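Local coordinates for Pdx2 protein (Plasmodium falciparum, PDB 2ABW) that hydrolyses glutamine to glutamate and ammonia, the ammonia being channelled to the Pdx1 synthase for the making of pyridoxal 5'-phosphate (vitamin B6), at residues N128-N136 with D147-A155. Sequence-based numbering, arbitrary orientation.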
ATOM      1  N   ASN A 128      -9.478   9.760  19.863  1.00 46.91           N
ATOM      2  CA  ASN A 128      -8.214  10.206  19.272  1.00 45.74           C
ATOM      3  C   ASN A 128      -7.674   9.236  18.229  1.00 45.00           C
ATOM      4  O   ASN A 128      -8.435   8.752  17.426  1.00 46.49           O
ATOM      5  N   ASP A 129      -6.376   8.928  18.265  1.00 43.51           N
ATOM      6  CA  ASP A 129      -5.680   8.470  17.069  1.00 41.68           C
ATOM      7  C   ASP A 129      -5.903   6.983  16.615  1.00 38.65           C
ATOM      8  O   ASP A 129      -5.204   6.488  15.747  1.00 39.67           O
ATOM      9  CB  ASP A 129      -4.185   8.928  17.046  1.00 42.77           C
ATOM     10  CG  ASP A 129      -3.299   8.232  18.100  1.00 48.01           C
ATOM     11  OD1 ASP A 129      -3.849   7.587  19.032  1.00 54.88           O
ATOM     12  OD2 ASP A 129      -2.035   8.367  18.011  1.00 46.30           O
ATOM     13  N   SER A 130      -6.889   6.320  17.205  1.00 34.78           N
ATOM     14  CA  SER A 130      -7.444   5.072  16.684  1.00 32.17           C
ATOM     15  C   SER A 130      -8.954   5.115  16.591  1.00 28.36           C
ATOM     16  O   SER A 130      -9.643   5.521  17.538  1.00 27.95           O
ATOM     17  CB  SER A 130      -7.050   3.867  17.547  1.00 33.66           C
ATOM     18  OG  SER A 130      -8.009   3.617  18.554  1.00 36.39           O
ATOM     19  N   PHE A 131      -9.496   4.665  15.475  1.00 22.90           N
ATOM     20  CA  PHE A 131     -10.897   4.653  15.265  1.00 21.15           C
ATOM     21  C   PHE A 131     -11.237   3.793  14.054  1.00 19.63           C
ATOM     22  O   PHE A 131     -10.363   3.538  13.245  1.00 19.41           O
ATOM     23  CB  PHE A 131     -11.421   6.093  15.077  1.00 21.18           C
ATOM     24  CG  PHE A 131     -10.805   6.826  13.922  1.00 18.81           C
ATOM     25  CD1 PHE A 131     -11.349   6.746  12.680  1.00 20.33           C
ATOM     26  CD2 PHE A 131      -9.720   7.673  14.128  1.00 22.13           C
ATOM     27  CE1 PHE A 131     -10.753   7.432  11.575  1.00 20.43           C
ATOM     28  CE2 PHE A 131      -9.122   8.353  13.063  1.00 23.59           C
ATOM     29  CZ  PHE A 131      -9.664   8.260  11.794  1.00 21.96           C
ATOM     30  N   ILE A 132     -12.464   3.337  14.030  1.00 19.38           N
ATOM     31  CA  ILE A 132     -13.050   2.692  12.858  1.00 19.77           C
ATOM     32  C   ILE A 132     -13.964   3.716  12.150  1.00 20.79           C
ATOM     33  O   ILE A 132     -14.852   4.343  12.805  1.00 21.61           O
ATOM     34  CB  ILE A 132     -13.806   1.468  13.210  1.00 19.34           C
ATOM     35  CG1 ILE A 132     -12.811   0.389  13.715  1.00 21.75           C
ATOM     36  CG2 ILE A 132     -14.545   0.977  11.986  1.00 21.32           C
ATOM     37  CD1 ILE A 132     -13.468  -0.836  14.363  1.00 21.64           C
ATOM     38  N   CYS A 133     -13.707   3.937  10.868  1.00 19.92           N
ATOM     39  CA  CYS A 133     -14.503   4.801  10.062  1.00 20.78           C
ATOM     40  C   CYS A 133     -15.278   4.018   8.998  1.00 20.59           C
ATOM     41  O   CYS A 133     -14.923   2.941   8.583  1.00 20.29           O
ATOM     42  CB  CYS A 133     -13.639   5.902   9.452  1.00 20.44           C
ATOM     43  SG  CYS A 133     -12.444   5.336   8.364  1.00 23.59           S
ATOM     44  N   SER A 134     -16.407   4.594   8.591  1.00 19.16           N
ATOM     45  CA  SER A 134     -17.152   4.147   7.454  1.00 19.16           C
ATOM     46  C   SER A 134     -16.524   4.748   6.197  1.00 17.08           C
ATOM     47  O   SER A 134     -16.256   5.971   6.140  1.00 18.10           O
ATOM     48  CB  SER A 134     -18.591   4.668   7.529  0.50 20.51           C
ATOM     49  OG  SER A 134     -19.409   3.914   6.652  0.50 21.41           O
ATOM     50  N   LEU A 135     -16.371   3.959   5.127  1.00 16.61           N
ATOM     51  CA  LEU A 135     -15.749   4.463   3.882  1.00 16.93           C
ATOM     52  C   LEU A 135     -16.760   4.783   2.817  1.00 16.45           C
ATOM     53  O   LEU A 135     -17.764   4.027   2.649  1.00 18.44           O
ATOM     54  CB  LEU A 135     -14.824   3.356   3.351  1.00 17.96           C
ATOM     55  CG  LEU A 135     -13.603   2.987   4.220  1.00 17.43           C
ATOM     56  CD1 LEU A 135     -12.845   1.764   3.520  1.00 19.75           C
ATOM     57  CD2 LEU A 135     -12.674   4.210   4.422  1.00 19.81           C
ATOM     58  N   ASN A 136     -16.542   5.891   2.130  1.00 15.01           N
ATOM     59  CA  ASN A 136     -17.237   6.246   0.895  1.00 16.16           C
ATOM     60  C   ASN A 136     -16.312   5.798  -0.217  1.00 17.98           C
ATOM     61  O   ASN A 136     -15.255   6.399  -0.383  1.00 17.48           O
ATOM     62  CB  ASN A 136     -17.460   7.730   0.839  1.00 17.21           C
ATOM     63  CG  ASN A 136     -17.919   8.166  -0.457  1.00 19.83           C
ATOM     64  OD1 ASN A 136     -18.837   7.573  -0.994  1.00 24.61           O
ATOM     65  ND2 ASN A 136     -17.425   9.292  -0.926  1.00 27.85           N
ATOM     66  N   ASP A 147     -21.186   0.069   2.922  1.00 22.76           N
ATOM     67  CA  ASP A 147     -20.894   0.226   4.337  1.00 21.08           C
ATOM     68  C   ASP A 147     -19.690  -0.521   4.838  1.00 19.96           C
ATOM     69  O   ASP A 147     -19.639  -0.974   5.988  1.00 20.38           O
ATOM     70  CB  ASP A 147     -22.100   0.063   5.217  1.00 22.00           C
ATOM     71  CG  ASP A 147     -23.141   1.165   4.933  1.00 25.10           C
ATOM     72  OD1 ASP A 147     -22.797   2.374   4.945  1.00 27.20           O
ATOM     73  OD2 ASP A 147     -24.280   0.756   4.635  1.00 28.47           O
ATOM     74  N   LEU A 148     -18.640  -0.472   4.041  1.00 18.55           N
ATOM     75  CA  LEU A 148     -17.410  -1.045   4.554  1.00 18.64           C
ATOM     76  C   LEU A 148     -16.707  -0.101   5.471  1.00 18.45           C
ATOM     77  O   LEU A 148     -16.939   1.106   5.415  1.00 19.50           O
ATOM     78  CB  LEU A 148     -16.444  -1.402   3.411  1.00 20.05           C
ATOM     79  CG  LEU A 148     -16.855  -2.609   2.554  1.00 21.93           C
ATOM     80  CD1 LEU A 148     -16.060  -2.667   1.266  1.00 19.78           C
ATOM     81  CD2 LEU A 148     -16.658  -3.914   3.375  1.00 23.29           C
ATOM     82  N   THR A 149     -15.834  -0.650   6.305  1.00 18.54           N
ATOM     83  CA  THR A 149     -15.161   0.091   7.341  1.00 18.42           C
ATOM     84  C   THR A 149     -13.643  -0.026   7.180  1.00 18.91           C
ATOM     85  O   THR A 149     -13.134  -0.869   6.452  1.00 19.03           O
ATOM     86  CB  THR A 149     -15.533  -0.461   8.713  1.00 19.87           C
ATOM     87  OG1 THR A 149     -15.474  -1.895   8.659  1.00 22.34           O
ATOM     88  CG2 THR A 149     -16.961  -0.018   8.969  1.00 22.80           C
ATOM     89  N   ALA A 150     -12.965   0.903   7.849  1.00 17.13           N
ATOM     90  CA  ALA A 150     -11.530   0.929   7.904  1.00 17.89           C
ATOM     91  C   ALA A 150     -11.074   1.236   9.305  1.00 17.04           C
ATOM     92  O   ALA A 150     -11.642   2.073  10.008  1.00 18.00           O
ATOM     93  CB  ALA A 150     -11.018   2.067   7.010  1.00 18.86           C
ATOM     94  N   ALA A 151      -9.968   0.595   9.704  1.00 17.69           N
ATOM     95  CA  ALA A 151      -9.355   0.864  11.001  1.00 18.24           C
ATOM     96  C   ALA A 151      -8.142   1.768  10.858  1.00 17.73           C
ATOM     97  O   ALA A 151      -7.109   1.381  10.275  1.00 18.98           O
ATOM     98  CB  ALA A 151      -8.972  -0.487  11.632  1.00 18.21           C
ATOM     99  N   CYS A 152      -8.285   3.008  11.358  1.00 19.82           N
ATOM    100  CA  CYS A 152      -7.216   3.963  11.268  1.00 21.35           C
ATOM    101  C   CYS A 152      -6.503   4.037  12.587  1.00 21.69           C
ATOM    102  O   CYS A 152      -7.114   4.422  13.535  1.00 22.41           O
ATOM    103  CB  CYS A 152      -7.793   5.346  11.005  1.00 21.81           C
ATOM    104  SG  CYS A 152      -8.383   5.493   9.303  1.00 23.05           S
ATOM    105  N   ILE A 153      -5.260   3.608  12.620  1.00 22.20           N
ATOM    106  CA  ILE A 153      -4.449   3.670  13.845  1.00 24.85           C
ATOM    107  C   ILE A 153      -3.177   4.467  13.588  1.00 26.06           C
ATOM    108  O   ILE A 153      -2.284   4.013  12.891  1.00 27.83           O
ATOM    109  CB  ILE A 153      -4.141   2.261  14.354  1.00 26.29           C
ATOM    110  CG1 ILE A 153      -5.449   1.495  14.614  1.00 26.15           C
ATOM    111  CG2 ILE A 153      -3.413   2.339  15.727  1.00 26.41           C
ATOM    112  CD1 ILE A 153      -5.153   0.166  15.153  1.00 31.39           C
ATOM    113  N   ARG A 154      -3.159   5.674  14.140  1.00 26.96           N
ATOM    114  CA  ARG A 154      -2.092   6.632  13.903  1.00 29.29           C
ATOM    115  C   ARG A 154      -1.860   6.749  12.395  1.00 26.79           C
ATOM    116  O   ARG A 154      -0.750   6.668  11.896  1.00 28.43           O
ATOM    117  CB  ARG A 154      -0.843   6.209  14.703  1.00 32.02           C
ATOM    118  CG  ARG A 154       0.150   5.256  14.010  1.00 37.78           C
ATOM    119  CD  ARG A 154       1.092   4.557  15.061  1.00 41.80           C
ATOM    120  NE  ARG A 154       1.806   3.416  14.450  1.00 47.48           N
ATOM    121  CZ  ARG A 154       2.874   2.817  14.978  1.00 50.44           C
ATOM    122  NH1 ARG A 154       3.362   3.229  16.158  1.00 54.85           N
ATOM    123  NH2 ARG A 154       3.457   1.799  14.334  1.00 51.12           N
ATOM    124  N   ALA A 155      -2.971   6.902  11.667  1.00 24.46           N
ATOM    125  CA  ALA A 155      -2.922   6.841  10.217  1.00 22.78           C
ATOM    126  C   ALA A 155      -2.195   8.044   9.650  1.00 20.87           C
ATOM    127  O   ALA A 155      -2.372   9.154  10.187  1.00 22.50           O
ATOM    128  CB  ALA A 155      -4.333   6.848   9.641  1.00 22.54           C
TER
HETATM  129  O   HOH W   1      -5.607   7.590  12.764  1.00 27.95           O
HETATM  130  O   HOH W   2     -20.703   4.014   4.247  1.00 23.39           O
HETATM  131  O   HOH W   3     -20.137   1.488   7.616  1.00 42.97           O
HETATM  132  O   HOH W   4     -18.261   1.307   1.890  1.00 25.16           O
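An antiparallel beta hairpin forms one edge of the large mixed sheet, with strand 149-153 outermost and strand 130-137 next to it. Phe-131 and Cys-152 form one hydrogen-bonded pair, Cys-152 N reaching Phe-131 O at 2.9 Å; Cys-133 and Ala-150 form the next, with both bonds lying in the carbonyl planes. Beyond these pairs, Leu-135 N donates to Leu-148 O, and at the other end Arg-154 N meets Asp-129 O at 2.7 Å in a nearly straight bond (176°).

One face of the hairpin carries a small apolar row. Phe-131, its CG set between backbone N and carbonyl carbon (chi1 59°), swings its ring across to the partner strand, where CB of Cys-152 sits over the ring face, 3.8 Å from the centroid, as a CH-pi contact. Cys-152 SG approaches the same ring obliquely and passes 4.2 Å from Cys-133 SG. Farther along, Ala-150 CB is flanked by Cys-133 SG and by Leu-135 CD2, the latter at 3.7 Å. On the face of Ile-132 and Thr-149, CG2 of Ile-132 packs on CB of Thr-149.

Water continues the ladder past both ends: one links Asp-129 O to Ala-155 N, and another accepts from Leu-148 N while donating to Leu-135 O. In one of the two modelled conformers of Ser-134, OG may reach Asp-147 OD1 through a third water.

The hairpin leads into the glutaminase site: Ala-151 shares a backbone hydrogen bond with His-196 of the charge relay, and Ile-153 and Arg-154 probably bind L-glutamine, as in class I glutamine amidotransferases of the PdxT/SNO family.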